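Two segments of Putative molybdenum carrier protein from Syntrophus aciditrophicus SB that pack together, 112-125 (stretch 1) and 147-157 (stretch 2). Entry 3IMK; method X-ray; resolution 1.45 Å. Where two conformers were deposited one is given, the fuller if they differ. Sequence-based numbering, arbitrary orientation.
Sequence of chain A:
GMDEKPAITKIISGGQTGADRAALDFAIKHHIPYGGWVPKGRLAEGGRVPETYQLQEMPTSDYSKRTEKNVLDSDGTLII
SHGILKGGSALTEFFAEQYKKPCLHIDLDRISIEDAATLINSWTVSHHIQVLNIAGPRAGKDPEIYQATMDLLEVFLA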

ATOM      1  N   SER A 112       9.443   4.143  14.830  1.00  9.46           N
ATOM      2  CA  SER A 112       9.619   5.418  14.126  1.00  9.19           C
ATOM      3  C   SER A 112       9.658   5.234  12.606  1.00  9.38           C
ATOM      4  O   SER A 112       9.957   4.180  12.118  1.00 10.07           O
ATOM      5  CB  SER A 112      10.910   6.088  14.597  1.00 10.31           C
ATOM      6  OG  SER A 112      12.042   5.329  14.172  1.00  9.62           O
ATOM      7  N   ILE A 113       9.351   6.287  11.845  0.50  9.46           N
ATOM      8  CA  ILE A 113       9.410   6.158  10.392  0.50  8.25           C
ATOM      9  C   ILE A 113      10.825   5.807   9.910  0.50  9.08           C
ATOM     10  O   ILE A 113      10.977   5.053   8.944  0.50  9.67           O
ATOM     11  CB  ILE A 113       8.846   7.378   9.595  0.50 11.72           C
ATOM     12  CG1 ILE A 113       9.609   8.669   9.931  0.50 11.77           C
ATOM     13  CG2 ILE A 113       7.307   7.508   9.823  0.50 12.03           C
ATOM     14  CD1 ILE A 113       9.269   9.855   9.041  0.50 13.08           C
ATOM     15  N   GLU A 114      11.857   6.341  10.565  1.00  8.48           N
ATOM     16  CA  GLU A 114      13.209   6.029  10.114  1.00  8.73           C
ATOM     17  C   GLU A 114      13.524   4.561  10.288  1.00  8.98           C
ATOM     18  O   GLU A 114      14.117   3.944   9.418  1.00 10.81           O
ATOM     19  CB  GLU A 114      14.233   6.861  10.879  1.00  9.96           C
ATOM     20  CG  GLU A 114      14.103   8.362  10.650  1.00 11.54           C
ATOM     21  CD  GLU A 114      13.148   9.063  11.630  1.00 12.51           C
ATOM     22  OE1 GLU A 114      12.432   8.411  12.396  1.00 11.44           O
ATOM     23  OE2 GLU A 114      13.135  10.336  11.646  1.00 16.78           O
ATOM     24  N   ASP A 115      13.185   4.003  11.414  1.00  8.36           N
ATOM     25  CA  ASP A 115      13.493   2.576  11.697  1.00  8.95           C
ATOM     26  C   ASP A 115      12.605   1.654  10.834  1.00 11.14           C
ATOM     27  O   ASP A 115      13.036   0.599  10.344  1.00 11.10           O
ATOM     28  CB  ASP A 115      13.361   2.317  13.198  1.00  9.86           C
ATOM     29  CG  ASP A 115      14.357   3.176  14.043  1.00 10.35           C
ATOM     30  OD1 ASP A 115      15.400   3.525  13.527  1.00 15.12           O
ATOM     31  OD2 ASP A 115      14.102   3.360  15.206  1.00 12.97           O
ATOM     32  N   ALA A 116      11.354   2.060  10.654  1.00  9.93           N
ATOM     33  CA  ALA A 116      10.467   1.329   9.769  1.00 10.44           C
ATOM     34  C   ALA A 116      11.031   1.233   8.353  1.00  9.51           C
ATOM     35  O   ALA A 116      10.899   0.207   7.693  1.00 10.62           O
ATOM     36  CB  ALA A 116       9.050   1.964   9.727  1.00 10.63           C
ATOM     37  N   ALA A 117      11.581   2.341   7.855  1.00  8.98           N
ATOM     38  CA  ALA A 117      12.159   2.347   6.498  1.00  9.29           C
ATOM     39  C   ALA A 117      13.247   1.279   6.380  1.00 10.27           C
ATOM     40  O   ALA A 117      13.332   0.584   5.359  1.00 11.09           O
ATOM     41  CB  ALA A 117      12.715   3.736   6.154  1.00 11.03           C
ATOM     42  N   THR A 118      14.061   1.143   7.428  1.00  9.65           N
ATOM     43  CA  THR A 118      15.095   0.077   7.462  1.00  8.64           C
ATOM     44  C   THR A 118      14.469  -1.306   7.355  1.00  9.32           C
ATOM     45  O   THR A 118      14.914  -2.175   6.568  1.00 10.30           O
ATOM     46  CB  THR A 118      15.937   0.193   8.684  1.00  8.88           C
ATOM     47  OG1 THR A 118      16.635   1.439   8.603  1.00 12.92           O
ATOM     48  CG2 THR A 118      16.972  -0.981   8.833  1.00  9.89           C
ATOM     49  N   LEU A 119      13.424  -1.543   8.142  1.00  9.92           N
ATOM     50  CA  LEU A 119      12.709  -2.814   8.057  1.00 10.11           C
ATOM     51  C   LEU A 119      12.132  -3.098   6.669  1.00  9.68           C
ATOM     52  O   LEU A 119      12.153  -4.243   6.197  1.00 11.21           O
ATOM     53  CB  LEU A 119      11.596  -2.927   9.113  1.00  9.17           C
ATOM     54  CG  LEU A 119      11.939  -3.537  10.470  1.00 18.82           C
ATOM     55  CD1 LEU A 119      13.274  -3.176  11.060  1.00 15.76           C
ATOM     56  CD2 LEU A 119      10.795  -3.333  11.473  1.00 14.31           C
ATOM     57  N   ILE A 120      11.519  -2.089   6.048  1.00  9.79           N
ATOM     58  CA  ILE A 120      10.948  -2.251   4.724  1.00  9.14           C
ATOM     59  C   ILE A 120      12.059  -2.573   3.701  1.00  9.62           C
ATOM     60  O   ILE A 120      11.884  -3.394   2.798  1.00 11.54           O
ATOM     61  CB  ILE A 120      10.118  -0.997   4.288  1.00 11.02           C
ATOM     62  CG1 ILE A 120       8.985  -0.699   5.284  1.00 11.63           C
ATOM     63  CG2 ILE A 120       9.564  -1.199   2.846  1.00 11.40           C
ATOM     64  CD1 ILE A 120       8.340   0.681   5.126  1.00 11.90           C
ATOM     65  N   ASN A 121      13.174  -1.900   3.827  1.00 10.28           N
ATOM     66  CA  ASN A 121      14.318  -2.187   2.941  1.00 10.94           C
ATOM     67  C   ASN A 121      14.757  -3.658   3.088  1.00 11.57           C
ATOM     68  O   ASN A 121      14.973  -4.351   2.081  1.00 11.16           O
ATOM     69  CB  ASN A 121      15.441  -1.189   3.241  1.00 10.97           C
ATOM     70  CG  ASN A 121      16.687  -1.423   2.436  1.00 16.90           C
ATOM     71  OD1 ASN A 121      17.430  -2.362   2.719  1.00 17.50           O
ATOM     72  ND2 ASN A 121      16.955  -0.545   1.480  1.00 23.62           N
ATOM     73  N   SER A 122      14.943  -4.137   4.310  1.00  9.93           N
ATOM     74  CA  SER A 122      15.390  -5.503   4.519  1.00 10.17           C
ATOM     75  C   SER A 122      14.364  -6.496   3.926  1.00 11.34           C
ATOM     76  O   SER A 122      14.710  -7.490   3.263  1.00 10.71           O
ATOM     77  CB  SER A 122      15.552  -5.727   6.015  1.00 11.32           C
ATOM     78  OG  SER A 122      16.606  -4.924   6.530  1.00 11.36           O
ATOM     79  N   TRP A 123      13.072  -6.213   4.133  1.00 10.75           N
ATOM     80  CA  TRP A 123      12.017  -7.104   3.721  1.00 11.84           C
ATOM     81  C   TRP A 123      11.880  -7.145   2.192  1.00 10.76           C
ATOM     82  O   TRP A 123      11.725  -8.196   1.574  1.00 11.68           O
ATOM     83  CB  TRP A 123      10.690  -6.668   4.400  1.00 11.26           C
ATOM     84  CG  TRP A 123       9.415  -7.319   3.917  1.00  9.63           C
ATOM     85  CD1 TRP A 123       8.966  -8.554   4.217  1.00 11.54           C
ATOM     86  CD2 TRP A 123       8.420  -6.705   3.113  1.00 10.79           C
ATOM     87  NE1 TRP A 123       7.742  -8.772   3.623  1.00 13.40           N
ATOM     88  CE2 TRP A 123       7.384  -7.631   2.943  1.00 11.88           C
ATOM     89  CE3 TRP A 123       8.292  -5.439   2.535  1.00 11.65           C
ATOM     90  CZ2 TRP A 123       6.260  -7.353   2.196  1.00 12.53           C
ATOM     91  CZ3 TRP A 123       7.153  -5.152   1.797  1.00 14.26           C
ATOM     92  CH2 TRP A 123       6.178  -6.118   1.609  1.00 13.01           C
ATOM     93  N   THR A 124      11.836  -5.963   1.580  1.00 11.02           N
ATOM     94  CA  THR A 124      11.696  -5.902   0.098  1.00 10.25           C
ATOM     95  C   THR A 124      12.878  -6.564  -0.582  1.00  9.98           C
ATOM     96  O   THR A 124      12.718  -7.329  -1.547  1.00 12.50           O
ATOM     97  CB  THR A 124      11.498  -4.464  -0.456  1.00 11.88           C
ATOM     98  OG1 THR A 124      12.548  -3.603  -0.018  1.00 13.26           O
ATOM     99  CG2 THR A 124      10.133  -3.915  -0.091  1.00 13.81           C
ATOM    100  N   VAL A 125      14.093  -6.275  -0.138  1.00 10.25           N
ATOM    101  CA  VAL A 125      15.282  -6.824  -0.831  1.00  9.89           C
ATOM    102  C   VAL A 125      15.343  -8.343  -0.614  1.00 11.56           C
ATOM    103  O   VAL A 125      15.571  -9.118  -1.555  1.00 13.55           O
ATOM    104  CB  VAL A 125      16.583  -6.154  -0.381  1.00 11.23           C
ATOM    105  CG1 VAL A 125      17.848  -6.925  -0.968  1.00 12.23           C
ATOM    106  CG2 VAL A 125      16.557  -4.694  -0.792  1.00 13.22           C
ATOM    107  N   GLN A 147      -0.276  11.426   5.421  1.00 10.87           N
ATOM    108  CA  GLN A 147       1.040  12.075   5.491  1.00  8.70           C
ATOM    109  C   GLN A 147       2.105  11.149   6.105  1.00  9.29           C
ATOM    110  O   GLN A 147       3.275  11.227   5.742  1.00 10.63           O
ATOM    111  CB  GLN A 147       1.004  13.394   6.267  1.00 12.08           C
ATOM    112  CG  GLN A 147       2.268  14.249   6.077  1.00 12.41           C
ATOM    113  CD  GLN A 147       2.529  14.600   4.611  1.00 11.64           C
ATOM    114  OE1 GLN A 147       1.606  15.052   3.914  1.00 17.19           O
ATOM    115  NE2 GLN A 147       3.750  14.363   4.122  1.00 16.42           N
ATOM    116  N   ALA A 148       1.698  10.321   7.055  1.00 11.29           N
ATOM    117  CA  ALA A 148       2.638   9.387   7.632  1.00 11.05           C
ATOM    118  C   ALA A 148       3.172   8.425   6.563  1.00 10.22           C
ATOM    119  O   ALA A 148       4.379   8.076   6.548  1.00 11.58           O
ATOM    120  CB  ALA A 148       1.965   8.601   8.751  1.00 11.99           C
ATOM    121  N   THR A 149       2.253   7.958   5.701  1.00 12.02           N
ATOM    122  CA  THR A 149       2.618   7.098   4.578  1.00 11.63           C
ATOM    123  C   THR A 149       3.596   7.811   3.634  1.00 11.02           C
ATOM    124  O   THR A 149       4.619   7.251   3.236  1.00 11.73           O
ATOM    125  CB  THR A 149       1.356   6.590   3.858  1.00 10.86           C
ATOM    126  OG1 THR A 149       0.650   5.772   4.791  1.00 12.01           O
ATOM    127  CG2 THR A 149       1.748   5.731   2.658  1.00 12.46           C
HETATM  128  N   MSE A 150       3.271   9.060   3.253  0.60  9.64           N
HETATM  129  CA  MSE A 150       4.195   9.845   2.413  0.60 11.22           C
HETATM  130  C   MSE A 150       5.578   9.940   3.048  0.60 10.20           C
HETATM  131  O   MSE A 150       6.587   9.756   2.372  0.60 12.35           O
HETATM  132  CB  MSE A 150       3.638  11.249   2.105  0.60 13.90           C
HETATM  133  CG  MSE A 150       2.320  11.267   1.331  0.60 11.57           C
HETATM  134 SE   MSE A 150       2.560  10.748  -0.492  0.45 12.60          SE
HETATM  135  CE  MSE A 150       3.551  12.245  -1.268  0.60 20.28           C
ATOM    136  N   ASP A 151       5.607  10.274   4.337  1.00 11.56           N
ATOM    137  CA  ASP A 151       6.857  10.540   5.036  1.00 11.28           C
ATOM    138  C   ASP A 151       7.666   9.240   5.128  1.00 12.64           C
ATOM    139  O   ASP A 151       8.874   9.250   4.930  1.00 13.18           O
ATOM    140  CB  ASP A 151       6.583  11.091   6.445  1.00 10.63           C
ATOM    141  CG  ASP A 151       6.000  12.478   6.469  1.00 14.08           C
ATOM    142  OD1 ASP A 151       6.022  13.162   5.430  1.00 14.60           O
ATOM    143  OD2 ASP A 151       5.508  12.893   7.576  1.00 14.17           O
ATOM    144  N   LEU A 152       6.991   8.125   5.403  1.00 11.95           N
ATOM    145  CA  LEU A 152       7.655   6.828   5.473  1.00 12.16           C
ATOM    146  C   LEU A 152       8.279   6.443   4.118  1.00 11.73           C
ATOM    147  O   LEU A 152       9.428   5.983   4.032  1.00 11.63           O
ATOM    148  CB  LEU A 152       6.650   5.748   5.944  1.00 12.31           C
ATOM    149  CG  LEU A 152       7.160   4.301   5.981  1.00 10.80           C
ATOM    150  CD1 LEU A 152       8.403   4.185   6.865  1.00 12.10           C
ATOM    151  CD2 LEU A 152       6.033   3.423   6.510  1.00 13.17           C
ATOM    152  N   LEU A 153       7.484   6.554   3.058  1.00 11.78           N
ATOM    153  CA  LEU A 153       7.983   6.193   1.731  1.00 11.08           C
ATOM    154  C   LEU A 153       9.146   7.087   1.304  1.00 12.28           C
ATOM    155  O   LEU A 153      10.086   6.621   0.625  1.00 11.63           O
ATOM    156  CB  LEU A 153       6.829   6.187   0.714  1.00 11.03           C
ATOM    157  CG  LEU A 153       5.771   5.102   0.941  1.00 11.62           C
ATOM    158  CD1 LEU A 153       4.593   5.279  -0.054  1.00 14.11           C
ATOM    159  CD2 LEU A 153       6.342   3.704   0.888  1.00 16.08           C
ATOM    160  N   GLU A 154       9.095   8.353   1.697  1.00 11.25           N
ATOM    161  CA  GLU A 154      10.214   9.239   1.408  1.00 12.11           C
ATOM    162  C   GLU A 154      11.517   8.747   2.027  1.00 13.06           C
ATOM    163  O   GLU A 154      12.571   8.812   1.402  1.00 14.26           O
ATOM    164  CB  GLU A 154       9.907  10.663   1.808  1.00 15.01           C
ATOM    165  CG  GLU A 154       8.868  11.315   0.865  1.00 21.84           C
ATOM    166  CD  GLU A 154       9.437  11.803  -0.523  1.00 22.91           C
ATOM    167  OE1 GLU A 154      10.679  11.976  -0.671  1.00 29.35           O
ATOM    168  OE2 GLU A 154       8.589  12.063  -1.427  1.00 26.42           O
ATOM    169  N   VAL A 155      11.461   8.275   3.261  1.00 11.99           N
ATOM    170  CA  VAL A 155      12.698   7.762   3.896  1.00 12.00           C
ATOM    171  C   VAL A 155      13.118   6.456   3.254  1.00 13.19           C
ATOM    172  O   VAL A 155      14.307   6.239   2.995  1.00 15.93           O
ATOM    173  CB  VAL A 155      12.545   7.601   5.451  1.00 13.69           C
ATOM    174  CG1 VAL A 155      13.832   7.018   6.066  1.00 13.13           C
ATOM    175  CG2 VAL A 155      12.136   8.944   6.111  1.00 14.58           C
ATOM    176  N   PHE A 156      12.135   5.591   2.953  1.00 12.33           N
ATOM    177  CA  PHE A 156      12.411   4.316   2.299  1.00 14.37           C
ATOM    178  C   PHE A 156      13.035   4.449   0.905  1.00 15.96           C
ATOM    179  O   PHE A 156      14.005   3.747   0.609  1.00 18.03           O
ATOM    180  CB  PHE A 156      11.105   3.463   2.306  1.00 14.15           C
ATOM    181  CG  PHE A 156      11.152   2.224   1.450  1.00 13.16           C
ATOM    182  CD1 PHE A 156      12.211   1.338   1.539  1.00 14.18           C
ATOM    183  CD2 PHE A 156      10.107   1.923   0.615  1.00 15.96           C
ATOM    184  CE1 PHE A 156      12.257   0.213   0.707  1.00 16.84           C
ATOM    185  CE2 PHE A 156      10.120   0.784  -0.185  1.00 16.03           C
ATOM    186  CZ  PHE A 156      11.202  -0.066  -0.127  1.00 17.38           C
ATOM    187  N   LEU A 157      12.475   5.325   0.060  1.00 16.52           N
ATOM    188  CA  LEU A 157      12.830   5.373  -1.408  1.00 19.40           C
ATOM    189  C   LEU A 157      13.307   6.711  -1.958  1.00 27.61           C
ATOM    190  O   LEU A 157      13.654   6.799  -3.147  1.00 31.18           O
ATOM    191  CB  LEU A 157      11.639   4.983  -2.258  1.00 22.64           C
ATOM    192  CG  LEU A 157      11.240   3.524  -2.204  1.00 23.02           C
ATOM    193  CD1 LEU A 157       9.914   3.320  -2.947  1.00 25.92           C
ATOM    194  CD2 LEU A 157      12.386   2.634  -2.736  1.00 25.93           C
TER
HETATM  195  O   HOH W   1      15.741   2.192   2.917  1.00 42.47           O

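Both stretches are helical: residues 113-125 begin one helix, residues 147-157 end another, and their axes cross at -57° with a closest approach of 8.5 Å. Ser-112 caps the first helix, its OG accepting a hydrogen bond from Asp-115 N (3.3 Å). The backbones come nearest at Ala-117 and Phe-156, whose CA atoms lie 4.6 Å apart. Alanine suits this point because its single methyl lets the helices approach closely: Ala-117 CB lies 3.7 Å from the backbone atom Phe-156 N and 3.5 Å from Val-155 CG1.

No direct hydrogen bond joins the stretches; their backbone amides are largely occupied within each helix. The contact buries 519 Å², both sides summed, and packing of apolar side chains dominates it. Two side chains of the second helix act as knobs. Leu-152 enters a hole formed by Ile-113, Ala-116, Ala-117 and Ile-120. Its CD1 does most of the reaching, lying 3.4 Å from Ile-113 O and 3.7 Å from Ala-116 CB; both methyls approach Ile-120 CD1, with Leu-152 CD1 at 3.9 Å and CD2 at 3.8 Å. One turn later, Phe-156 fills the next hole, among Ala-117, Ile-120, Asn-121 and Thr-124, and has the largest covered area of any residue here. Ile-120 CG2 sits over one ring face, 3.5 Å from the centroid of the Phe-156 ring, in a CH-pi contact. Thr-124 OG1 lies at the ring edge, 3.8 Å from Phe-156 CZ; threonine can be accommodated in this buried place because its OG1 donates to Ile-120 O (2.9 Å) within its own helix.

Toward the start of the first helix, Ile-113 points across the gap, its long arm placing CD1 3.9 Å from Asp-151 CB and 4.2 Å from Val-155 CG2. At the margin, a water donates to Phe-156 O (3.3 Å) and accepts a weak hydrogen bond from Asn-121 ND2 (3.3 Å), so the polar asparagine adds a solvent-mediated link.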